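Local coordinates for amino acid ABC superfamily ATP binding cassette transporter, binding protein (PDB 4H5G), which binds L-arginine in its cleft and, as an extracellular solute-binding protein of family 3, probably delivers amino acids to an ABC transporter, at residues Ala40-Met44 / Tyr228-Leu232; Ala124-Ala128 / Lys164-His169. All blocks are in the same frame, centred on the assembly; numbering follows the deposited sequence.

How the interactions relate
From the N terminus, the chain passes through strands 13-18, 27-31 and 34-38 before helix 40-52 opens with residues 40-44. It then runs into the second half of the fold, where strand 125-129 and strand 167-171 become neighbours in a mixed sheet; interaction 2 closes a loop of 35 intervening residues, which include helices 133-141 and 153-162. Interaction 1 closes last, when helix 227-235 packs on the start of helix 40-52, so the loop of interaction 2 lies wholly within its 183 residues. The two centres are 28 Å apart on opposite sides of the chain's centre, in the two lobes of the periplasmic binding protein type II fold that hold arginine between them.

Interaction 1. Residues Ala40-Met44 / Tyr228-Leu232; sequences ADIDM and YQSYL
A buried carboxylate takes a hydrogen bond from a tyrosine of a helix almost two hundred residues on: Tyr-228 OH donates to Asp-41 OD1 at 2.7 Å. Asp-41 CB points away, but its m rotamer brings the carboxylate back. Both segments are helical, the first turn of helix 40-52 and a turn of helix 227-235, with axes 9.0 Å apart and N-to-C directions at 134°. They come closest at Ala-40 and Tyr-231, CA to CA 4.8 Å, where a small residue is well suited: Ala-40 CB lies 3.6 Å from Tyr-231 CB and 3.6 Å from Leu-232 CD2. Tyr-231 (m) lays its ring under Asp-43 CB, a CH-pi contact 3.4 Å from the centroid. Met-44, extended through chi1 and chi2 (t, t) and turned at chi3 (p), sets SD 4.1 Å from Tyr-228 CE1, an oblique Met-aromatic contact, its flexible thioether filling space beside Tyr-228 (t). One water donates to Asp-43 OD2 at 2.5 Å and Tyr-231 O at 2.8 Å. The contact ties the C-terminal helix back to the lobe begun by the N-terminal strands. Gly-81 N bonds Asp-41 OD2, so both oxygens of the buried carboxylate are met by directed hydrogen bonds within an otherwise largely apolar interface.

Interaction 2. Residues Ala124-Ala128 / Lys164-His169; sequences ANIAA and KIDAVH
Ala-127 sets its methyl group against the side chain of Ile-165, CB to CG2 3.6 Å, and near Val-168, CB to CG2 4.2 Å; a small residue leaves room for both branched neighbours. Residues 126-128 run parallel to strand 167-169, with 164-166 a loop leading in; the short strand axes are 4.7 Å and 31° apart. Ile-126 pairs with Ala-167 (CA-CA 5.0 Å) on one face of the sheet, and Ala-127 with Val-168 (CA-CA 4.7 Å) on the other. Ala-127 uses both backbone groups: its N donates to Ala-167 O at 2.9 Å, and its O accepts from His-169 N at 3.0 Å. Before the regular pairing, Asn-125 O accepts from Asp-166 N at 2.8 Å and, weakly, from Ala-167 N at 3.3 Å. Asp-166 has phi/psi -100/-25, a local departure from extended geometry, and its m side chain receives Asn-125 N on OD2 at 2.8 Å. A water bridges Asn-125 ND2 (3.0 Å) and Asp-166 OD1 (2.6 Å). Helix 153-162 covers Val-168, while helix 133-141 packs on Ile-126. The chain reaches the second strand by way of helix 133-141, edge strand 146-150 and helix 153-162, an alpha/beta arrangement of the type II binding-protein fold. At the Asn-125 end the main-chain N-H is met by the Asp-166 carboxylate and the carbonyl by Asp-166 N, while from Ala-127 on only main-chain groups exchange the bonds, between apolar faces.

Interaction 1. Residues Ala40-Met44 / Tyr228-Leu232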
# COMPACT_ATOMS: atom_id res chain seq x y z
N ALA A 40 7.52 5.93 1.66
CA ALA A 40 7.11 7.06 0.83
C ALA A 40 5.76 7.63 1.28
O ALA A 40 5.55 8.84 1.24
CB ALA A 40 7.09 6.68 -0.65
N ASP A 41 4.85 6.76 1.71
CA ASP A 41 3.54 7.21 2.20
C ASP A 41 3.68 8.03 3.48
O ASP A 41 2.90 8.96 3.72
CB ASP A 41 2.62 6.02 2.50
CG ASP A 41 1.83 5.55 1.29
OD1 ASP A 41 1.86 6.20 0.22
OD2 ASP A 41 1.14 4.51 1.41
N ILE A 42 4.68 7.68 4.29
CA ILE A 42 4.92 8.40 5.54
C ILE A 42 5.52 9.77 5.24
O ILE A 42 5.14 10.77 5.86
CB ILE A 42 5.85 7.60 6.47
CG1 ILE A 42 5.34 6.17 6.66
CG2 ILE A 42 6.02 8.32 7.82
CD1 ILE A 42 3.87 6.06 7.03
N ASP A 43 6.44 9.84 4.28
CA ASP A 43 7.01 11.12 3.88
C ASP A 43 5.92 12.02 3.34
O ASP A 43 5.90 13.23 3.59
CB ASP A 43 8.11 10.95 2.82
CG ASP A 43 9.35 10.24 3.36
OD1 ASP A 43 9.55 10.20 4.59
OD2 ASP A 43 10.15 9.75 2.54
N MET A 44 5.00 11.44 2.57
CA MET A 44 3.89 12.22 2.02
C MET A 44 2.96 12.67 3.15
O MET A 44 2.53 13.82 3.18
CB MET A 44 3.10 11.41 1.00
CG MET A 44 1.88 12.16 0.45
SD MET A 44 1.00 11.20 -0.79
CE MET A 44 0.55 9.77 0.20
N TYR A 228 7.33 12.22 -5.10
CA TYR A 228 6.84 10.93 -4.60
C TYR A 228 7.73 9.81 -5.15
O TYR A 228 8.14 8.91 -4.40
CB TYR A 228 5.35 10.68 -4.88
CG TYR A 228 4.88 9.51 -4.03
CD1 TYR A 228 4.42 9.71 -2.73
CD2 TYR A 228 4.98 8.21 -4.49
CE1 TYR A 228 4.03 8.63 -1.93
CE2 TYR A 228 4.61 7.12 -3.70
CZ TYR A 228 4.14 7.34 -2.42
OH TYR A 228 3.77 6.26 -1.65
N GLN A 229 8.08 9.89 -6.43
CA GLN A 229 9.06 8.97 -7.01
C GLN A 229 10.37 9.02 -6.22
O GLN A 229 10.94 7.99 -5.90
CB GLN A 229 9.32 9.31 -8.49
CG GLN A 229 10.34 8.40 -9.19
CD GLN A 229 9.90 6.95 -9.30
OE1 GLN A 229 10.72 6.02 -9.25
NE2 GLN A 229 8.59 6.74 -9.47
N SER A 230 10.83 10.22 -5.89
CA SER A 230 12.07 10.35 -5.12
C SER A 230 11.95 9.71 -3.72
O SER A 230 12.90 9.09 -3.22
CB SER A 230 12.50 11.81 -5.02
OG SER A 230 12.93 12.30 -6.28
N TYR A 231 10.79 9.88 -3.10
CA TYR A 231 10.53 9.27 -1.78
C TYR A 231 10.61 7.75 -1.87
O TYR A 231 11.14 7.10 -0.97
CB TYR A 231 9.11 9.60 -1.29
CG TYR A 231 8.84 11.00 -0.78
CD1 TYR A 231 9.86 11.87 -0.39
CD2 TYR A 231 7.52 11.45 -0.65
CE1 TYR A 231 9.56 13.15 0.10
CE2 TYR A 231 7.22 12.70 -0.17
CZ TYR A 231 8.23 13.55 0.20
OH TYR A 231 7.89 14.81 0.67
N LEU A 232 10.04 7.18 -2.92
CA LEU A 232 10.08 5.72 -3.10
C LEU A 232 11.52 5.24 -3.27
O LEU A 232 11.90 4.20 -2.73
CB LEU A 232 9.26 5.30 -4.33
CG LEU A 232 7.74 5.43 -4.22
CD1 LEU A 232 7.13 5.33 -5.61
CD2 LEU A 232 7.15 4.34 -3.32
O HOH W 1 8.16 14.99 4.13
O HOH W 2 10.76 7.45 1.81

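Interaction 2. Residues Ala124-Ala128 / Lys164-His169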
# COMPACT_ATOMS: atom_id res chain seq x y z
N ALA A 124 -1.08 -23.27 -8.99
CA ALA A 124 -0.13 -22.97 -7.92
C ALA A 124 -0.85 -22.60 -6.62
O ALA A 124 -2.05 -22.31 -6.62
CB ALA A 124 0.81 -21.86 -8.34
N ASN A 125 -0.12 -22.64 -5.51
CA ASN A 125 -0.61 -22.07 -4.26
C ASN A 125 -0.34 -20.58 -4.25
O ASN A 125 0.81 -20.15 -4.17
CB ASN A 125 0.07 -22.73 -3.06
CG ASN A 125 -0.26 -24.19 -2.96
OD1 ASN A 125 -1.35 -24.62 -3.33
ND2 ASN A 125 0.70 -24.99 -2.47
N ILE A 126 -1.40 -19.78 -4.35
CA ILE A 126 -1.26 -18.33 -4.42
C ILE A 126 -1.67 -17.73 -3.08
O ILE A 126 -2.63 -18.20 -2.45
CB ILE A 126 -2.14 -17.75 -5.56
CG1 ILE A 126 -1.74 -18.39 -6.90
CG2 ILE A 126 -2.02 -16.22 -5.63
CD1 ILE A 126 -2.52 -17.83 -8.10
N ALA A 127 -0.93 -16.72 -2.64
CA ALA A 127 -1.29 -15.95 -1.45
C ALA A 127 -1.58 -14.49 -1.84
O ALA A 127 -0.97 -13.95 -2.77
CB ALA A 127 -0.18 -16.02 -0.41
N ALA A 128 -2.51 -13.86 -1.13
CA ALA A 128 -2.74 -12.42 -1.29
C ALA A 128 -3.22 -11.87 0.03
O ALA A 128 -3.57 -12.63 0.93
CB ALA A 128 -3.76 -12.17 -2.38
N LYS A 164 5.24 -23.07 1.34
CA LYS A 164 3.81 -23.36 1.50
C LYS A 164 3.03 -22.64 0.41
O LYS A 164 1.94 -23.07 0.03
CB LYS A 164 3.31 -22.86 2.86
CG LYS A 164 3.86 -23.62 4.05
CD LYS A 164 3.08 -23.26 5.31
CE LYS A 164 1.61 -23.67 5.18
NZ LYS A 164 0.86 -23.42 6.44
N ILE A 165 3.61 -21.55 -0.08
CA ILE A 165 3.02 -20.69 -1.11
C ILE A 165 4.00 -20.62 -2.28
O ILE A 165 5.22 -20.62 -2.06
CB ILE A 165 2.78 -19.27 -0.53
CG1 ILE A 165 1.68 -19.31 0.53
CG2 ILE A 165 2.44 -18.23 -1.61
CD1 ILE A 165 0.36 -19.88 0.01
N ASP A 166 3.48 -20.59 -3.50
CA ASP A 166 4.33 -20.52 -4.69
C ASP A 166 4.44 -19.11 -5.28
O ASP A 166 5.41 -18.79 -5.95
CB ASP A 166 3.82 -21.47 -5.78
CG ASP A 166 3.68 -22.89 -5.29
OD1 ASP A 166 4.67 -23.42 -4.73
OD2 ASP A 166 2.59 -23.48 -5.47
N ALA A 167 3.44 -18.28 -5.02
CA ALA A 167 3.39 -16.95 -5.63
C ALA A 167 2.55 -16.04 -4.76
O ALA A 167 1.49 -16.46 -4.30
CB ALA A 167 2.81 -17.03 -7.02
N VAL A 168 3.01 -14.82 -4.54
CA VAL A 168 2.25 -13.86 -3.74
C VAL A 168 1.90 -12.66 -4.61
O VAL A 168 2.78 -12.02 -5.18
CB VAL A 168 3.06 -13.36 -2.53
CG1 VAL A 168 2.18 -12.44 -1.66
CG2 VAL A 168 3.57 -14.53 -1.70
N HIS A 169 0.60 -12.34 -4.70
CA HIS A 169 0.14 -11.20 -5.50
C HIS A 169 0.24 -9.92 -4.67
O HIS A 169 -0.21 -9.89 -3.53
CB HIS A 169 -1.32 -11.42 -5.93
CG HIS A 169 -1.68 -10.78 -7.23
ND1 HIS A 169 -2.94 -10.27 -7.48
CD2 HIS A 169 -0.96 -10.59 -8.37
CE1 HIS A 169 -2.98 -9.79 -8.72
NE2 HIS A 169 -1.79 -9.97 -9.28
O HOH W 3 3.70 -24.54 -2.57